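Local coordinates for protein endo-beta-1,4-glucanase (Bacillus licheniformis, PDB 2JEN) that hydrolyses beta-1,4-glucan chains, notably the xyloglucan of plant cell walls, as a family 12 glycoside hydrolase, at residues A[45-50]-A[101-106]; A[110-115]-A[233-238]. The protein carries 1 engineered substitution. One frame throughout, in Å; residues are numbered along the deposited sequence.

Interaction 1. Residues A[45-50]-A[101-106]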
# COMPACT_ATOMS: atom_id res chain seq x y z
N LYS A 45 -30.78 -3.18 0.33
CA LYS A 45 -31.33 -4.06 1.38
C LYS A 45 -30.23 -4.55 2.31
O LYS A 45 -30.46 -4.80 3.48
CB LYS A 45 -32.02 -5.26 0.74
CG LYS A 45 -32.78 -6.16 1.72
CD LYS A 45 -33.34 -7.38 0.98
CE LYS A 45 -33.90 -8.38 1.98
NZ LYS A 45 -34.44 -9.63 1.35
N TYR A 46 -29.03 -4.68 1.76
CA TYR A 46 -27.87 -5.16 2.53
C TYR A 46 -26.72 -4.23 2.34
O TYR A 46 -26.62 -3.51 1.34
CB TYR A 46 -27.43 -6.53 2.03
CG TYR A 46 -28.52 -7.58 1.86
CD1 TYR A 46 -29.33 -7.97 2.92
CD2 TYR A 46 -28.70 -8.20 0.65
CE1 TYR A 46 -30.29 -8.97 2.75
CE2 TYR A 46 -29.65 -9.17 0.47
CZ TYR A 46 -30.44 -9.56 1.53
OH TYR A 46 -31.39 -10.55 1.35
N TYR A 47 -25.76 -4.31 3.26
CA TYR A 47 -24.41 -3.79 2.97
C TYR A 47 -23.37 -4.65 3.59
O TYR A 47 -23.56 -5.21 4.67
CB TYR A 47 -24.23 -2.32 3.41
CG TYR A 47 -24.57 -2.00 4.85
CD1 TYR A 47 -25.87 -1.66 5.22
CD2 TYR A 47 -23.59 -1.99 5.85
CE1 TYR A 47 -26.15 -1.33 6.53
CE2 TYR A 47 -23.91 -1.63 7.16
CZ TYR A 47 -25.19 -1.33 7.50
OH TYR A 47 -25.49 -0.95 8.79
N ILE A 48 -22.26 -4.77 2.90
CA ILE A 48 -21.05 -5.32 3.48
C ILE A 48 -20.45 -4.17 4.30
O ILE A 48 -20.37 -3.04 3.84
CB ILE A 48 -20.04 -5.85 2.41
CG1 ILE A 48 -20.74 -6.66 1.31
CG2 ILE A 48 -18.95 -6.64 3.09
CD1 ILE A 48 -19.83 -7.12 0.19
N PHE A 49 -20.01 -4.51 5.49
CA PHE A 49 -19.59 -3.52 6.48
C PHE A 49 -18.19 -3.83 7.00
O PHE A 49 -17.93 -4.93 7.51
CB PHE A 49 -20.60 -3.56 7.64
CG PHE A 49 -20.42 -2.50 8.71
CD1 PHE A 49 -20.02 -1.21 8.41
CD2 PHE A 49 -20.75 -2.80 10.01
CE1 PHE A 49 -19.91 -0.25 9.41
CE2 PHE A 49 -20.61 -1.84 11.00
CZ PHE A 49 -20.21 -0.58 10.71
N ASN A 50 -17.27 -2.88 6.84
CA ASN A 50 -15.88 -3.05 7.26
C ASN A 50 -15.78 -2.74 8.74
O ASN A 50 -15.19 -1.74 9.18
CB ASN A 50 -14.93 -2.19 6.41
CG ASN A 50 -13.54 -2.75 6.39
OD1 ASN A 50 -13.36 -3.96 6.60
ND2 ASN A 50 -12.56 -1.95 6.02
N GLY A 101 -32.29 3.80 11.97
CA GLY A 101 -33.18 2.95 11.23
C GLY A 101 -32.55 1.70 10.65
O GLY A 101 -31.54 1.22 11.11
N TYR A 102 -33.24 1.17 9.66
CA TYR A 102 -33.10 -0.18 9.18
C TYR A 102 -32.94 -0.13 7.65
O TYR A 102 -33.65 0.66 6.99
CB TYR A 102 -34.35 -1.02 9.49
CG TYR A 102 -34.79 -0.93 10.96
CD1 TYR A 102 -35.50 0.14 11.44
CD2 TYR A 102 -34.48 -1.94 11.87
CE1 TYR A 102 -35.89 0.22 12.75
CE2 TYR A 102 -34.86 -1.88 13.20
CZ TYR A 102 -35.58 -0.80 13.65
OH TYR A 102 -36.01 -0.69 14.97
N THR A 103 -32.16 -1.03 7.07
CA THR A 103 -32.01 -1.03 5.61
C THR A 103 -33.36 -1.22 4.91
O THR A 103 -34.26 -1.94 5.37
CB THR A 103 -31.01 -2.08 5.12
OG1 THR A 103 -31.41 -3.37 5.55
CG2 THR A 103 -29.55 -1.79 5.59
N ALA A 104 -33.49 -0.50 3.82
CA ALA A 104 -34.71 -0.51 3.03
C ALA A 104 -35.04 -1.90 2.56
O ALA A 104 -34.21 -2.60 1.99
CB ALA A 104 -34.51 0.44 1.82
N GLY A 105 -36.30 -2.33 2.75
CA GLY A 105 -36.73 -3.61 2.26
C GLY A 105 -36.24 -4.81 3.02
O GLY A 105 -36.43 -5.93 2.60
N SER A 106 -35.58 -4.60 4.16
CA SER A 106 -35.03 -5.72 4.89
C SER A 106 -36.10 -6.56 5.57
O SER A 106 -35.92 -7.73 5.82
CB SER A 106 -34.04 -5.21 5.94
OG SER A 106 -34.62 -4.33 6.88
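Thr103 and Lys45 are joined by a hydrogen bond: Thr103 OG1 donates to Lys45 O at 2.7 Å. The hydroxyl approaches from above the carbonyl plane, 38° out of it. OG1 sits between the backbone N and the carbonyl carbon of its own residue (chi1 58°), and this same atom is also bonded to Gly95 N. Lys45 NZ is hydrogen-bonded to Val258 O. Within the type II turn from Thr103 to Ser106, Thr103 O accepts from both Ser106 N and Ser106 OG. A weaker polar contact is a CA-H...O approach of Lys45 CA to Ala104 O at 3.3 Å.

The remaining contacts across the pair are van der Waals. The extended Lys45 chain runs over the turn, and its CE comes 3.6 Å from Gly105 O. The other branch of Thr103, CG2, meets the edge of the Tyr47 ring, 3.6 Å from CE1.

Lys45 and Tyr46 form a classic beta bulge opposite Phe41. Strand 46-49 pairs antiparallel with strands 38-41 and 91-95. The turn lies in the loop that follows strand 91-95. It packs against Lys45 and, through Thr103 CG2, against Tyr47 of strand 46-49.

Interaction 2. Residues A[110-115]-A[233-238]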
# COMPACT_ATOMS: atom_id res chain seq x y z
N THR A 110 -39.12 -6.67 13.10
CA THR A 110 -40.24 -7.59 13.16
C THR A 110 -40.40 -8.09 14.58
O THR A 110 -39.46 -8.60 15.20
CB THR A 110 -40.08 -8.75 12.13
OG1 THR A 110 -41.25 -9.58 12.10
CG2 THR A 110 -38.89 -9.65 12.34
N ARG A 111 -41.62 -7.99 15.10
CA ARG A 111 -41.88 -8.36 16.47
C ARG A 111 -41.99 -9.86 16.59
O ARG A 111 -42.63 -10.52 15.78
CB ARG A 111 -43.16 -7.71 16.98
CG ARG A 111 -43.08 -7.44 18.47
CD ARG A 111 -44.30 -6.83 19.08
NE ARG A 111 -43.96 -6.12 20.32
CZ ARG A 111 -44.78 -5.32 20.98
NH1 ARG A 111 -46.02 -5.09 20.52
NH2 ARG A 111 -44.36 -4.69 22.07
N LEU A 112 -41.36 -10.46 17.60
CA LEU A 112 -41.38 -11.91 17.69
C LEU A 112 -42.82 -12.47 17.78
O LEU A 112 -43.11 -13.52 17.24
CB LEU A 112 -40.56 -12.38 18.89
CG LEU A 112 -39.04 -12.22 18.75
CD1 LEU A 112 -38.42 -12.67 20.09
CD2 LEU A 112 -38.53 -13.07 17.55
N SER A 113 -43.70 -11.73 18.43
CA SER A 113 -45.09 -12.18 18.57
C SER A 113 -45.86 -12.19 17.24
O SER A 113 -46.94 -12.81 17.14
CB SER A 113 -45.82 -11.33 19.59
OG SER A 113 -45.78 -9.96 19.26
N ASP A 114 -45.33 -11.55 16.20
CA ASP A 114 -45.92 -11.66 14.86
C ASP A 114 -45.55 -12.94 14.15
O ASP A 114 -46.14 -13.27 13.13
CB ASP A 114 -45.60 -10.41 14.04
CG ASP A 114 -46.36 -9.20 14.56
OD1 ASP A 114 -47.47 -9.39 15.12
OD2 ASP A 114 -45.89 -8.07 14.40
N GLN A 115 -44.57 -13.67 14.70
CA GLN A 115 -44.22 -15.03 14.28
C GLN A 115 -43.87 -15.13 12.81
O GLN A 115 -44.14 -16.13 12.17
CB GLN A 115 -45.32 -16.07 14.66
CG GLN A 115 -45.37 -16.43 16.15
CD GLN A 115 -44.17 -17.25 16.62
OE1 GLN A 115 -43.86 -18.32 16.09
NE2 GLN A 115 -43.51 -16.75 17.64
N LYS A 233 -40.30 -8.59 22.13
CA LYS A 233 -39.14 -7.96 21.54
C LYS A 233 -39.17 -8.03 20.02
O LYS A 233 -39.84 -8.86 19.40
CB LYS A 233 -37.86 -8.52 22.13
CG LYS A 233 -37.68 -8.07 23.56
CD LYS A 233 -36.59 -8.83 24.22
CE LYS A 233 -36.24 -8.24 25.56
NZ LYS A 233 -35.13 -9.01 26.20
N TYR A 234 -38.43 -7.11 19.44
CA TYR A 234 -38.29 -6.99 17.99
C TYR A 234 -36.95 -7.50 17.52
O TYR A 234 -35.92 -7.18 18.12
CB TYR A 234 -38.38 -5.51 17.57
CG TYR A 234 -39.75 -4.94 17.74
CD1 TYR A 234 -40.14 -4.37 18.93
CD2 TYR A 234 -40.66 -4.98 16.69
CE1 TYR A 234 -41.43 -3.85 19.09
CE2 TYR A 234 -41.97 -4.48 16.86
CZ TYR A 234 -42.31 -3.90 18.04
OH TYR A 234 -43.59 -3.39 18.20
N VAL A 235 -36.95 -8.26 16.41
CA VAL A 235 -35.71 -8.52 15.71
C VAL A 235 -35.37 -7.28 14.87
O VAL A 235 -36.18 -6.82 14.06
CB VAL A 235 -35.78 -9.78 14.85
CG1 VAL A 235 -34.47 -10.00 14.08
CG2 VAL A 235 -36.19 -11.02 15.69
N SER A 236 -34.19 -6.72 15.10
CA SER A 236 -33.74 -5.48 14.48
C SER A 236 -32.79 -5.70 13.30
O SER A 236 -32.71 -4.85 12.43
CB SER A 236 -33.03 -4.61 15.50
OG SER A 236 -33.85 -4.42 16.62
N SER A 237 -32.09 -6.81 13.30
CA SER A 237 -30.96 -7.04 12.38
C SER A 237 -30.70 -8.52 12.26
O SER A 237 -30.78 -9.24 13.25
CB SER A 237 -29.73 -6.33 13.01
OG SER A 237 -28.55 -6.48 12.28
N VAL A 238 -30.29 -8.96 11.05
CA VAL A 238 -29.60 -10.23 10.85
C VAL A 238 -28.34 -9.90 10.09
O VAL A 238 -28.39 -9.30 9.00
CB VAL A 238 -30.44 -11.25 10.09
CG1 VAL A 238 -29.64 -12.49 9.74
CG2 VAL A 238 -31.71 -11.61 10.90
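Arg111 lays its aliphatic chain over one face of the Tyr234 ring. CG stands 3.7 Å from the ring centroid and 17° off the normal, a CH-pi contact. CB is also close, 3.4 Å from Tyr234 CE2. The chain is extended from CG to NE and crosses the tyrosine obliquely. This carries the guanidinium out to the phenol oxygen, which lies over one face of that group, toward its rim. The guanidinium and ring planes are only 15° apart. Arg111 NE and Tyr234 OH are close but badly angled and are not hydrogen-bonded; NE is bonded instead to Thr232 O.

Thr110 and Val235 point to the other face of the sheet. They lie side by side and point the same way, with Thr110 CG2 4.0 Å from Val235 CB. Leu112 comes from the 3-10 segment that follows. It crosses Val235 at about a right angle, and its CD2 touches Val235 CG2 at 3.6 Å. Ile118 of strand 118-128 touches both Thr110 and Val235, while Leu140 packs on Leu112.

The backbones pair antiparallel. Thr110 and Val235 form the hydrogen-bonded pair, through Thr110 N to Val235 O (3.1 Å) and Val235 N to Thr110 O (2.8 Å). Arg111 and Tyr234 are the non-hydrogen-bonded pair. Leu112 N then donates to Lys233 O at 2.8 Å, nearly straight, just as its chain turns into the 3-10 segment 112-114.

This short antiparallel pairing has buried Thr110 and Val235 on one side and partly exposed Arg111 and Tyr234 on the other. It belongs to the beta-sheet framework of the family 12 beta-jelly roll. Here the short strand 110-111 pairs with the start of strand 234-244.

From the N terminus the chain passes strands 30-32 and 38-41 and reaches 46-49, where interaction 1 opens. The chain then passes through strands 62-67, 72-79 and 91-95 before interaction 1 closes this 50-residue excursion at residues 101-106. Strand 110-111 follows almost at once and opens interaction 2. A longer excursion of 117 residues, including helix 215-225, returns to close it at 233-238. The two loops are in series and neither nests nor crosses. Both contacts reach the same mixed sheet: strand 91-95 pairs with 46-49 and with 234-244, which also pairs with 110-111. Their centres are 16 Å apart, yet they touch directly, Tyr102 CD2 lying 3.4 Å from Ser236 O.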